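Local coordinates for protein phosphopantothenoylcysteine decarboxylase (Cryptococcus neoformans, PDB 6EOA) that binds flavin mononucleotide and probably acts as a phosphopantothenoylcysteine decarboxylase in coenzyme A biosynthesis, at residues S44-G55 with F76-V86; L123-V134 with L155-G164. All coordinates share one frame; numbering follows the deposited sequence.

Contact 1. Residues S44-G55 with F76-V86; sequences SVASIKAPDIVG and FYSQEDVDNSV. With FMN (flavin mononucleotide), chain B.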
loop_
_atom_site.group_PDB
_atom_site.type_symbol
_atom_site.label_atom_id
_atom_site.label_comp_id
_atom_site.label_asym_id
_atom_site.label_seq_id
_atom_site.Cartn_x
_atom_site.Cartn_y
_atom_site.Cartn_z
ATOM N N SER A 44 -12.935 9.382 2.990
ATOM C CA SER A 44 -13.123 10.821 3.096
ATOM C C SER A 44 -14.301 11.116 4.019
ATOM O O SER A 44 -15.175 10.267 4.203
ATOM C CB SER A 44 -13.351 11.438 1.715
ATOM O OG SER A 44 -13.960 12.713 1.828
ATOM N N VAL A 45 -14.334 12.315 4.597
ATOM C CA VAL A 45 -15.427 12.686 5.492
ATOM C C VAL A 45 -16.752 12.697 4.739
ATOM O O VAL A 45 -17.820 12.530 5.331
ATOM C CB VAL A 45 -15.196 14.067 6.148
ATOM C CG1 VAL A 45 -13.950 14.038 7.016
ATOM C CG2 VAL A 45 -15.089 15.155 5.096
ATOM N N ALA A 46 -16.673 12.865 3.423
ATOM C CA ALA A 46 -17.863 12.918 2.584
ATOM C C ALA A 46 -18.583 11.565 2.535
ATOM O O ALA A 46 -19.706 11.475 2.036
ATOM C CB ALA A 46 -17.499 13.388 1.176
ATOM N N SER A 47 -17.944 10.522 3.066
ATOM C CA SER A 47 -18.570 9.203 3.163
ATOM C C SER A 47 -19.810 9.227 4.057
ATOM O O SER A 47 -20.626 8.308 4.020
ATOM C CB SER A 47 -17.575 8.165 3.694
ATOM O OG SER A 47 -16.817 7.593 2.647
ATOM N N ILE A 48 -19.936 10.273 4.868
ATOM C CA ILE A 48 -21.116 10.466 5.705
ATOM C C ILE A 48 -22.376 10.594 4.839
ATOM O O ILE A 48 -23.474 10.215 5.255
ATOM C CB ILE A 48 -20.953 11.712 6.608
ATOM C CG1 ILE A 48 -19.851 11.472 7.638
ATOM C CG2 ILE A 48 -22.253 12.058 7.323
ATOM C CD1 ILE A 48 -19.773 12.544 8.708
ATOM N N LYS A 49 -22.207 11.099 3.621
ATOM C CA LYS A 49 -23.324 11.258 2.695
ATOM C C LYS A 49 -23.589 10.015 1.841
ATOM O O LYS A 49 -24.518 10.001 1.031
ATOM C CB LYS A 49 -23.085 12.466 1.785
ATOM C CG LYS A 49 -22.924 13.767 2.546
ATOM C CD LYS A 49 -24.163 14.049 3.382
ATOM C CE LYS A 49 -24.044 15.359 4.136
ATOM N NZ LYS A 49 -25.231 15.589 5.003
ATOM N N ALA A 50 -22.775 8.979 2.016
ATOM C CA ALA A 50 -22.976 7.723 1.287
ATOM C C ALA A 50 -24.353 7.093 1.558
ATOM O O ALA A 50 -24.998 6.615 0.621
ATOM C CB ALA A 50 -21.861 6.727 1.614
ATOM N N PRO A 51 -24.818 7.086 2.828
ATOM C CA PRO A 51 -26.180 6.579 3.051
ATOM C C PRO A 51 -27.278 7.382 2.340
ATOM O O PRO A 51 -28.276 6.788 1.930
ATOM C CB PRO A 51 -26.343 6.683 4.570
ATOM C CG PRO A 51 -24.964 6.560 5.093
ATOM C CD PRO A 51 -24.118 7.305 4.111
ATOM N N ASP A 52 -27.102 8.693 2.195
ATOM C CA ASP A 52 -28.086 9.518 1.493
ATOM C C ASP A 52 -28.144 9.169 0.006
ATOM O O ASP A 52 -29.214 9.181 -0.607
ATOM C CB ASP A 52 -27.766 11.002 1.669
ATOM C CG ASP A 52 -27.867 11.449 3.111
ATOM O OD1 ASP A 52 -28.999 11.680 3.584
ATOM O OD2 ASP A 52 -26.812 11.562 3.774
ATOM N N ILE A 53 -26.985 8.868 -0.568
ATOM C CA ILE A 53 -26.896 8.469 -1.967
ATOM C C ILE A 53 -27.591 7.128 -2.187
ATOM O O ILE A 53 -28.406 6.981 -3.100
ATOM C CB ILE A 53 -25.427 8.374 -2.429
ATOM C CG1 ILE A 53 -24.787 9.764 -2.470
ATOM C CG2 ILE A 53 -25.336 7.721 -3.791
ATOM C CD1 ILE A 53 -23.300 9.751 -2.774
ATOM N N VAL A 54 -27.271 6.158 -1.337
ATOM C CA VAL A 54 -27.856 4.828 -1.432
ATOM C C VAL A 54 -29.374 4.888 -1.284
ATOM O O VAL A 54 -30.105 4.245 -2.038
ATOM C CB VAL A 54 -27.271 3.881 -0.367
ATOM C CG1 VAL A 54 -27.962 2.526 -0.414
ATOM C CG2 VAL A 54 -25.771 3.727 -0.568
ATOM N N GLY A 55 -29.837 5.681 -0.322
ATOM C CA GLY A 55 -31.259 5.855 -0.100
ATOM C C GLY A 55 -31.949 6.415 -1.325
ATOM O O GLY A 55 -33.056 5.999 -1.665
ATOM N N PHE A 76 -16.805 6.236 8.751
ATOM C CA PHE A 76 -17.658 7.410 8.602
ATOM C C PHE A 76 -19.140 7.051 8.538
ATOM O O PHE A 76 -19.997 7.921 8.693
ATOM C CB PHE A 76 -17.253 8.205 7.361
ATOM C CG PHE A 76 -15.834 8.698 7.397
ATOM C CD1 PHE A 76 -15.515 9.886 8.035
ATOM C CD2 PHE A 76 -14.817 7.972 6.799
ATOM C CE1 PHE A 76 -14.208 10.342 8.073
ATOM C CE2 PHE A 76 -13.508 8.420 6.835
ATOM C CZ PHE A 76 -13.203 9.607 7.474
ATOM N N TYR A 77 -19.444 5.774 8.317
ATOM C CA TYR A 77 -20.831 5.314 8.308
ATOM C C TYR A 77 -20.923 3.802 8.499
ATOM O O TYR A 77 -19.961 3.072 8.254
ATOM C CB TYR A 77 -21.533 5.726 7.008
ATOM C CG TYR A 77 -21.113 4.940 5.781
ATOM C CD1 TYR A 77 -21.937 3.955 5.244
ATOM C CD2 TYR A 77 -19.893 5.179 5.163
ATOM C CE1 TYR A 77 -21.554 3.233 4.122
ATOM C CE2 TYR A 77 -19.505 4.466 4.042
ATOM C CZ TYR A 77 -20.336 3.496 3.530
ATOM O OH TYR A 77 -19.949 2.787 2.416
ATOM N N SER A 78 -22.088 3.344 8.941
ATOM C CA SER A 78 -22.325 1.926 9.183
ATOM C C SER A 78 -23.416 1.377 8.269
ATOM O O SER A 78 -24.070 2.128 7.542
ATOM C CB SER A 78 -22.712 1.696 10.642
ATOM O OG SER A 78 -23.943 2.333 10.934
ATOM N N GLN A 79 -23.614 0.064 8.315
ATOM C CA GLN A 79 -24.658 -0.579 7.531
ATOM C C GLN A 79 -26.029 -0.074 7.964
ATOM O O GLN A 79 -26.941 0.075 7.152
ATOM C CB GLN A 79 -24.582 -2.101 7.679
ATOM C CG GLN A 79 -25.728 -2.851 7.026
ATOM C CD GLN A 79 -25.655 -2.809 5.516
ATOM O OE1 GLN A 79 -24.645 -3.190 4.922
ATOM N NE2 GLN A 79 -26.724 -2.342 4.884
ATOM N N GLU A 80 -26.158 0.211 9.253
ATOM C CA GLU A 80 -27.442 0.617 9.794
ATOM C C GLU A 80 -27.766 2.059 9.430
ATOM O O GLU A 80 -28.937 2.426 9.330
ATOM C CB GLU A 80 -27.471 0.420 11.308
ATOM C CG GLU A 80 -28.790 -0.161 11.804
ATOM C CD GLU A 80 -29.212 -1.401 11.025
ATOM O OE1 GLU A 80 -28.346 -2.256 10.723
ATOM O OE2 GLU A 80 -30.414 -1.513 10.705
ATOM N N ASP A 81 -26.733 2.870 9.223
ATOM C CA ASP A 81 -26.925 4.217 8.694
ATOM C C ASP A 81 -27.590 4.123 7.326
ATOM O O ASP A 81 -28.536 4.854 7.031
ATOM C CB ASP A 81 -25.594 4.971 8.589
ATOM C CG ASP A 81 -25.013 5.332 9.946
ATOM O OD1 ASP A 81 -25.791 5.490 10.911
ATOM O OD2 ASP A 81 -23.774 5.451 10.048
ATOM N N VAL A 82 -27.086 3.212 6.498
ATOM C CA VAL A 82 -27.658 2.966 5.177
ATOM C C VAL A 82 -29.104 2.483 5.291
ATOM O O VAL A 82 -29.993 2.994 4.610
ATOM C CB VAL A 82 -26.833 1.929 4.389
ATOM C CG1 VAL A 82 -27.560 1.531 3.113
ATOM C CG2 VAL A 82 -25.447 2.472 4.076
ATOM N N ASP A 83 -29.332 1.505 6.163
ATOM C CA ASP A 83 -30.672 0.966 6.384
ATOM C C ASP A 83 -31.644 2.035 6.881
ATOM O O ASP A 83 -32.773 2.132 6.389
ATOM C CB ASP A 83 -30.623 -0.196 7.373
ATOM C CG ASP A 83 -30.049 -1.461 6.757
ATOM O OD1 ASP A 83 -29.451 -1.376 5.660
ATOM O OD2 ASP A 83 -30.195 -2.542 7.368
ATOM N N ASN A 84 -31.210 2.833 7.855
ATOM C CA ASN A 84 -32.009 3.963 8.331
ATOM C C ASN A 84 -32.315 4.920 7.187
ATOM O O ASN A 84 -33.417 5.458 7.083
ATOM C CB ASN A 84 -31.285 4.718 9.448
ATOM C CG ASN A 84 -31.355 4.002 10.782
ATOM O OD1 ASN A 84 -32.167 3.099 10.975
ATOM N ND2 ASN A 84 -30.501 4.411 11.715
ATOM N N SER A 85 -31.325 5.111 6.322
ATOM C CA SER A 85 -31.439 6.043 5.212
ATOM C C SER A 85 -32.386 5.522 4.131
ATOM O O SER A 85 -33.083 6.302 3.475
ATOM C CB SER A 85 -30.056 6.325 4.624
ATOM O OG SER A 85 -30.099 7.382 3.687
ATOM N N VAL A 86 -32.415 4.205 3.953
ATOM C CA VAL A 86 -33.336 3.588 3.003
ATOM C C VAL A 86 -34.779 3.729 3.491
ATOM O O VAL A 86 -35.669 4.123 2.729
ATOM C CB VAL A 86 -33.002 2.098 2.777
ATOM C CG1 VAL A 86 -34.116 1.410 2.012
ATOM C CG2 VAL A 86 -31.673 1.958 2.040
HETATM N N1 FMN B . -8.531 11.823 3.020
HETATM C C2 FMN B . -9.085 12.450 1.920
HETATM O O2 FMN B . -8.564 12.311 0.812
HETATM N N3 FMN B . -10.215 13.235 2.070
HETATM C C4 FMN B . -10.797 13.397 3.314
HETATM O O4 FMN B . -11.803 14.095 3.435
HETATM C C4A FMN B . -10.240 12.763 4.425
HETATM N N5 FMN B . -10.809 12.913 5.677
HETATM C C5A FMN B . -10.252 12.276 6.771
HETATM C C6 FMN B . -10.826 12.420 8.032
HETATM C C7 FMN B . -10.267 11.780 9.134
HETATM C C7M FMN B . -10.885 11.941 10.494
HETATM C C8 FMN B . -9.130 10.992 8.971
HETATM C C8M FMN B . -8.507 10.294 10.144
HETATM C C9 FMN B . -8.560 10.848 7.713
HETATM C C9A FMN B . -9.116 11.488 6.612
HETATM N N10 FMN B . -8.547 11.338 5.359
HETATM C C10 FMN B . -9.103 11.974 4.267
HETATM C "C1'" FMN B . -7.321 10.492 5.184
HETATM C "C2'" FMN B . -7.717 9.091 4.729
HETATM O "O2'" FMN B . -8.809 8.603 5.487
HETATM C "C3'" FMN B . -6.535 8.141 4.858
HETATM O "O3'" FMN B . -5.566 8.526 3.910
HETATM C "C4'" FMN B . -6.973 6.702 4.612
HETATM O "O4'" FMN B . -5.964 5.805 5.024
HETATM C "C5'" FMN B . -7.277 6.494 3.135
HETATM O "O5'" FMN B . -7.905 5.246 2.955
HETATM P P FMN B . -8.773 4.962 1.623
HETATM O O1P FMN B . -7.825 4.743 0.466
HETATM O O2P FMN B . -9.692 6.119 1.297
HETATM O O3P FMN B . -9.598 3.726 1.860
#
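The backbones come within 4.4 Å, CA to CA, at Pro51 with Val82 and again at Gly55 with Val86. Helix segments 50-55 and 79-86 run in roughly the same direction, at 42°, with axes 8.1 Å apart. Before them, the 3-10 turn 45-49 lies along Phe76 and Tyr77. Ser78 and Asp81 form a capping box on the second helix. Phe76 carries the flavin end of the contact. Ser44 O sits over the centre of one ring face, 3.4 Å above its plane. Val45 adds its CG1 near Phe76 CE1, and Ser47 CB packs on Phe76 CB. Tyr77 takes Ala50 CB over one ring face in a CH-pi contact. Its CG lies between the backbone N and the carbonyl carbon (chi1 73°), which turns that face to Ala50 CB. Its hydroxyl bonds to Thr41. Pro51 CG touches Tyr77 CD1 and Asp81 CB, and the Pro51 and Asp81 side chains lie side by side, pointing the same way. Val54 CG1 meets Val82 CG1 at 3.7 Å. Ser85 OG donates to Pro51 O at 2.6 Å from above the carbonyl plane. Gly55 N reaches that oxygen from the opposite face, so two donors grip it. The Ser44 side chain forms an ST turn with Ala46 N and donates to flavin O4 at 3.0 Å, while Val45 N gives O4 a weaker bond. Flavin C6 lies at the edge of the Phe76 ring, 3.7 Å from CZ. This is part of the flavin site of the HFCD family, built on the loop that follows the first strand of a Rossmann-like parallel sheet.

Contact 2. Residues L123-V134 with L155-G164; sequences LHIELRRWADLV and LATSLLRALG. With FMN (flavin mononucleotide), chain C.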
loop_
_atom_site.group_PDB
_atom_site.type_symbol
_atom_site.label_atom_id
_atom_site.label_comp_id
_atom_site.label_asym_id
_atom_site.label_seq_id
_atom_site.Cartn_x
_atom_site.Cartn_y
_atom_site.Cartn_z
ATOM N N LEU A 123 -15.606 -12.294 -5.508
ATOM C CA LEU A 123 -16.532 -11.180 -5.306
ATOM C C LEU A 123 -16.317 -10.013 -6.274
ATOM O O LEU A 123 -17.276 -9.535 -6.881
ATOM C CB LEU A 123 -16.444 -10.669 -3.867
ATOM C CG LEU A 123 -17.396 -9.519 -3.527
ATOM C CD1 LEU A 123 -18.844 -9.900 -3.836
ATOM C CD2 LEU A 123 -17.249 -9.098 -2.072
ATOM N N HIS A 124 -15.074 -9.558 -6.432
ATOM C CA HIS A 124 -14.829 -8.386 -7.272
ATOM C C HIS A 124 -15.074 -8.704 -8.748
ATOM O O HIS A 124 -15.291 -7.798 -9.555
ATOM C CB HIS A 124 -13.409 -7.833 -7.056
ATOM C CG HIS A 124 -12.313 -8.721 -7.561
ATOM N ND1 HIS A 124 -11.554 -9.513 -6.727
ATOM C CD2 HIS A 124 -11.827 -8.918 -8.810
ATOM C CE1 HIS A 124 -10.657 -10.171 -7.441
ATOM N NE2 HIS A 124 -10.804 -9.830 -8.708
ATOM N N ILE A 125 -15.050 -9.987 -9.093
ATOM C CA ILE A 125 -15.412 -10.416 -10.442
ATOM C C ILE A 125 -16.928 -10.367 -10.606
ATOM O O ILE A 125 -17.436 -9.863 -11.607
ATOM C CB ILE A 125 -14.901 -11.842 -10.751
ATOM C CG1 ILE A 125 -13.371 -11.877 -10.739
ATOM C CG2 ILE A 125 -15.429 -12.324 -12.096
ATOM C CD1 ILE A 125 -12.722 -10.883 -11.682
ATOM N N GLU A 126 -17.646 -10.880 -9.611
ATOM C CA GLU A 126 -19.106 -10.851 -9.625
ATOM C C GLU A 126 -19.639 -9.421 -9.697
ATOM O O GLU A 126 -20.621 -9.147 -10.390
ATOM C CB GLU A 126 -19.670 -11.549 -8.387
ATOM C CG GLU A 126 -19.214 -12.989 -8.209
ATOM C CD GLU A 126 -19.679 -13.900 -9.332
ATOM O OE1 GLU A 126 -20.696 -14.603 -9.143
ATOM O OE2 GLU A 126 -19.022 -13.924 -10.396
ATOM N N LEU A 127 -18.984 -8.512 -8.980
ATOM C CA LEU A 127 -19.401 -7.115 -8.948
ATOM C C LEU A 127 -19.125 -6.419 -10.278
ATOM O O LEU A 127 -19.902 -5.567 -10.713
ATOM C CB LEU A 127 -18.698 -6.377 -7.805
ATOM C CG LEU A 127 -19.279 -6.607 -6.409
ATOM C CD1 LEU A 127 -18.328 -6.112 -5.339
ATOM C CD2 LEU A 127 -20.634 -5.915 -6.278
ATOM N N ARG A 128 -18.019 -6.785 -10.922
ATOM C CA ARG A 128 -17.678 -6.230 -12.228
ATOM C C ARG A 128 -18.712 -6.606 -13.284
ATOM O O ARG A 128 -19.103 -5.779 -14.108
ATOM C CB ARG A 128 -16.302 -6.709 -12.678
ATOM C CG ARG A 128 -16.024 -6.407 -14.139
ATOM C CD ARG A 128 -15.034 -7.381 -14.723
ATOM N NE ARG A 128 -15.636 -8.642 -15.134
ATOM C CZ ARG A 128 -14.933 -9.730 -15.429
ATOM N NH1 ARG A 128 -13.608 -9.700 -15.344
ATOM N NH2 ARG A 128 -15.549 -10.846 -15.803
ATOM N N ARG A 129 -19.137 -7.866 -13.258
ATOM C CA ARG A 129 -20.141 -8.364 -14.193
ATOM C C ARG A 129 -21.474 -7.655 -13.990
ATOM O O ARG A 129 -22.127 -7.235 -14.947
ATOM C CB ARG A 129 -20.322 -9.874 -14.025
ATOM C CG ARG A 129 -19.073 -10.685 -14.332
ATOM C CD ARG A 129 -19.292 -12.174 -14.090
ATOM N NE ARG A 129 -18.137 -12.970 -14.501
ATOM C CZ ARG A 129 -17.849 -14.175 -14.018
ATOM N NH1 ARG A 129 -18.628 -14.726 -13.095
ATOM N NH2 ARG A 129 -16.777 -14.828 -14.450
ATOM N N TRP A 130 -21.852 -7.526 -12.723
ATOM C CA TRP A 130 -23.110 -6.922 -12.305
ATOM C C TRP A 130 -23.232 -5.452 -12.706
ATOM O O TRP A 130 -24.253 -5.029 -13.254
ATOM C CB TRP A 130 -23.251 -7.063 -10.781
ATOM C CG TRP A 130 -24.576 -6.643 -10.216
ATOM C CD1 TRP A 130 -25.699 -7.410 -10.110
ATOM C CD2 TRP A 130 -24.906 -5.366 -9.652
ATOM N NE1 TRP A 130 -26.712 -6.686 -9.528
ATOM C CE2 TRP A 130 -26.252 -5.429 -9.237
ATOM C CE3 TRP A 130 -24.198 -4.175 -9.465
ATOM C CZ2 TRP A 130 -26.903 -4.347 -8.647
ATOM C CZ3 TRP A 130 -24.846 -3.101 -8.879
ATOM C CH2 TRP A 130 -26.183 -3.195 -8.475
ATOM N N ALA A 131 -22.181 -4.683 -12.430
ATOM C CA ALA A 131 -22.206 -3.226 -12.567
ATOM C C ALA A 131 -22.414 -2.724 -13.998
ATOM O O ALA A 131 -21.765 -3.188 -14.938
ATOM C CB ALA A 131 -20.921 -2.640 -12.007
ATOM N N ASP A 132 -23.327 -1.768 -14.146
ATOM C CA ASP A 132 -23.481 -1.023 -15.392
ATOM C C ASP A 132 -22.713 0.285 -15.281
ATOM O O ASP A 132 -22.354 0.903 -16.282
ATOM C CB ASP A 132 -24.957 -0.746 -15.691
ATOM C CG ASP A 132 -25.744 -2.011 -15.952
ATOM O OD1 ASP A 132 -25.186 -2.939 -16.574
ATOM O OD2 ASP A 132 -26.919 -2.078 -15.532
ATOM N N LEU A 133 -22.471 0.696 -14.041
ATOM C CA LEU A 133 -21.766 1.934 -13.750
ATOM C C LEU A 133 -21.050 1.808 -12.413
ATOM O O LEU A 133 -21.574 1.208 -11.474
ATOM C CB LEU A 133 -22.737 3.120 -13.733
ATOM C CG LEU A 133 -22.200 4.486 -13.292
ATOM C CD1 LEU A 133 -21.136 5.000 -14.254
ATOM C CD2 LEU A 133 -23.334 5.497 -13.151
ATOM N N VAL A 134 -19.843 2.354 -12.334
ATOM C CA VAL A 134 -19.117 2.408 -11.072
ATOM C C VAL A 134 -18.909 3.860 -10.669
ATOM O O VAL A 134 -18.355 4.650 -11.434
ATOM C CB VAL A 134 -17.758 1.689 -11.156
ATOM C CG1 VAL A 134 -16.993 1.850 -9.851
ATOM C CG2 VAL A 134 -17.957 0.216 -11.476
ATOM N N LEU A 155 -10.843 -4.817 -1.997
ATOM C CA LEU A 155 -12.003 -5.127 -2.825
ATOM C C LEU A 155 -12.257 -4.019 -3.839
ATOM O O LEU A 155 -12.469 -4.283 -5.026
ATOM C CB LEU A 155 -13.245 -5.337 -1.956
ATOM C CG LEU A 155 -14.563 -5.486 -2.721
ATOM C CD1 LEU A 155 -14.500 -6.664 -3.689
ATOM C CD2 LEU A 155 -15.729 -5.641 -1.754
ATOM N N ALA A 156 -12.215 -2.778 -3.366
ATOM C CA ALA A 156 -12.520 -1.620 -4.198
ATOM C C ALA A 156 -11.579 -1.504 -5.395
ATOM O O ALA A 156 -12.014 -1.264 -6.522
ATOM C CB ALA A 156 -12.461 -0.352 -3.364
ATOM N N THR A 157 -10.286 -1.680 -5.147
ATOM C CA THR A 157 -9.288 -1.483 -6.190
ATOM C C THR A 157 -9.156 -2.706 -7.097
ATOM O O THR A 157 -8.799 -2.575 -8.269
ATOM C CB THR A 157 -7.923 -1.149 -5.584
ATOM O OG1 THR A 157 -7.608 -2.113 -4.578
ATOM C CG2 THR A 157 -7.950 0.238 -4.945
ATOM N N SER A 158 -9.434 -3.891 -6.558
ATOM C CA SER A 158 -9.486 -5.094 -7.381
ATOM C C SER A 158 -10.647 -5.005 -8.368
ATOM O O SER A 158 -10.523 -5.406 -9.528
ATOM C CB SER A 158 -9.620 -6.350 -6.515
ATOM O OG SER A 158 -8.375 -6.704 -5.940
ATOM N N LEU A 159 -11.772 -4.470 -7.902
ATOM C CA LEU A 159 -12.943 -4.282 -8.753
ATOM C C LEU A 159 -12.643 -3.332 -9.909
ATOM O O LEU A 159 -12.924 -3.644 -11.068
ATOM C CB LEU A 159 -14.125 -3.755 -7.936
ATOM C CG LEU A 159 -15.329 -3.261 -8.743
ATOM C CD1 LEU A 159 -15.845 -4.347 -9.680
ATOM C CD2 LEU A 159 -16.438 -2.774 -7.820
ATOM N N LEU A 160 -12.072 -2.175 -9.588
ATOM C CA LEU A 160 -11.732 -1.181 -10.604
ATOM C C LEU A 160 -10.709 -1.718 -11.601
ATOM O O LEU A 160 -10.826 -1.487 -12.803
ATOM C CB LEU A 160 -11.205 0.093 -9.941
ATOM C CG LEU A 160 -12.271 0.967 -9.274
ATOM C CD1 LEU A 160 -11.648 1.898 -8.248
ATOM C CD2 LEU A 160 -13.035 1.758 -10.319
ATOM N N ARG A 161 -9.716 -2.445 -11.095
ATOM C CA ARG A 161 -8.664 -3.006 -11.939
ATOM C C ARG A 161 -9.212 -4.080 -12.873
ATOM O O ARG A 161 -8.698 -4.275 -13.972
ATOM C CB ARG A 161 -7.544 -3.590 -11.076
ATOM C CG ARG A 161 -6.283 -3.967 -11.842
ATOM C CD ARG A 161 -5.531 -2.728 -12.325
ATOM N NE ARG A 161 -4.087 -2.849 -12.118
ATOM C CZ ARG A 161 -3.280 -3.555 -12.900
ATOM N NH1 ARG A 161 -3.774 -4.207 -13.943
ATOM N NH2 ARG A 161 -1.980 -3.613 -12.640
ATOM N N ALA A 162 -10.262 -4.769 -12.435
ATOM C CA ALA A 162 -10.812 -5.892 -13.188
ATOM C C ALA A 162 -11.883 -5.475 -14.190
ATOM O O ALA A 162 -12.305 -6.287 -15.009
ATOM C CB ALA A 162 -11.380 -6.933 -12.236
ATOM N N LEU A 163 -12.319 -4.221 -14.129
ATOM C CA LEU A 163 -13.389 -3.743 -15.006
ATOM C C LEU A 163 -13.076 -3.915 -16.489
ATOM O O LEU A 163 -11.915 -3.932 -16.894
ATOM C CB LEU A 163 -13.689 -2.269 -14.737
ATOM C CG LEU A 163 -14.485 -1.923 -13.484
ATOM C CD1 LEU A 163 -14.764 -0.439 -13.466
ATOM C CD2 LEU A 163 -15.779 -2.714 -13.429
ATOM N N GLY A 164 -14.127 -4.051 -17.290
ATOM C CA GLY A 164 -13.998 -3.991 -18.734
ATOM C C GLY A 164 -14.338 -2.585 -19.189
ATOM O O GLY A 164 -15.025 -1.855 -18.473
HETATM N N1 FMN C . -5.298 -11.025 -8.489
HETATM C C2 FMN C . -4.531 -11.343 -9.594
HETATM O O2 FMN C . -3.750 -10.508 -10.054
HETATM N N3 FMN C . -4.651 -12.591 -10.182
HETATM C C4 FMN C . -5.532 -13.525 -9.670
HETATM O O4 FMN C . -5.627 -14.632 -10.199
HETATM C C4A FMN C . -6.305 -13.208 -8.553
HETATM N N5 FMN C . -7.189 -14.131 -8.027
HETATM C C5A FMN C . -7.948 -13.809 -6.916
HETATM C C6 FMN C . -8.836 -14.737 -6.380
HETATM C C7 FMN C . -9.600 -14.414 -5.262
HETATM C C7M FMN C . -10.560 -15.418 -4.689
HETATM C C8 FMN C . -9.470 -13.157 -4.679
HETATM C C8M FMN C . -10.284 -12.783 -3.474
HETATM C C9 FMN C . -8.584 -12.231 -5.213
HETATM C C9A FMN C . -7.822 -12.552 -6.330
HETATM N N10 FMN C . -6.936 -11.629 -6.857
HETATM C C10 FMN C . -6.180 -11.950 -7.966
HETATM C "C1'" FMN C . -6.798 -10.273 -6.230
HETATM C "C2'" FMN C . -5.614 -10.261 -5.269
HETATM O "O2'" FMN C . -5.613 -11.417 -4.454
HETATM C "C3'" FMN C . -5.656 -9.016 -4.396
HETATM O "O3'" FMN C . -5.412 -7.899 -5.222
HETATM C "C4'" FMN C . -4.606 -9.097 -3.293
HETATM O "O4'" FMN C . -4.844 -8.105 -2.318
HETATM C "C5'" FMN C . -3.214 -8.919 -3.884
HETATM O "O5'" FMN C . -2.247 -9.232 -2.909
HETATM P P FMN C . -0.742 -9.613 -3.357
HETATM O O1P FMN C . -0.028 -8.348 -3.776
HETATM O O2P FMN C . -0.733 -10.591 -4.511
HETATM O O3P FMN C . -0.049 -10.235 -2.175
#
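His124 is a knob in a hole made by Leu155, Ser158, Leu159 and Ala162. Helices 123-130 and 155-162 cross at -51°, with axes 8.7 Å apart. Ser158 CB makes a CH-pi contact over one face of the imidazole, 3.8 Å from its centroid. His124 CG stands between backbone N and carbonyl carbon (chi1 69°), bringing the ring over Ser158. Ala162 CB and flavin C9 lie at the ring edge, C9 3.7 Å from His124 CE1. Apolar contacts extend the interface. The Leu123 and Leu155 side chains cross at about a right angle, CD2 to CD2. Leu159 CD1 lies against the helix backbone, 3.5 Å from His124 O. Val134 CG2 and Leu163 CD1 meet tip to tip at 3.8 Å, and Val134 CG1 touches Leu160 CD2. Arg128 CG meets Leu163 CD2 as the two chains slide past in opposite directions. Arg128 CD lies beside Ala162 O, before a bend at chi3. Ser158 OG bonds to Cys152 O, which also accepts from the flavin. Met179 of the third subunit packs on His124, and Asn176 of that subunit on Ile125 and Arg128. This helix pair beside the parallel sheet borders a flavin site shared between subunits, as in homooligomeric HFCD proteins.

In the fold
Contacts 1 and 2 follow one another along the chain and lie on opposite sides of its centre. Their centres are 21 Å apart, and their nearest atoms are about 10 Å apart. Each borders a different flavin. Contact 1 supplies Ser44, Val45 and Phe76 to a site whose other residues in the same chain include Gly43, Thr70, Ser140, Ala141 and Ala174. Cys152 O of the second subunit also bonds to this flavin. Contact 2 faces the flavin bound mainly by the third subunit, to which this chain gives Cys152 O. One chain therefore serves two subunit interfaces. The 44-55 side and the His124/Ser158 side border flavins held mainly by different subunits, consistent with sites formed at interfaces of the three-chain assembly.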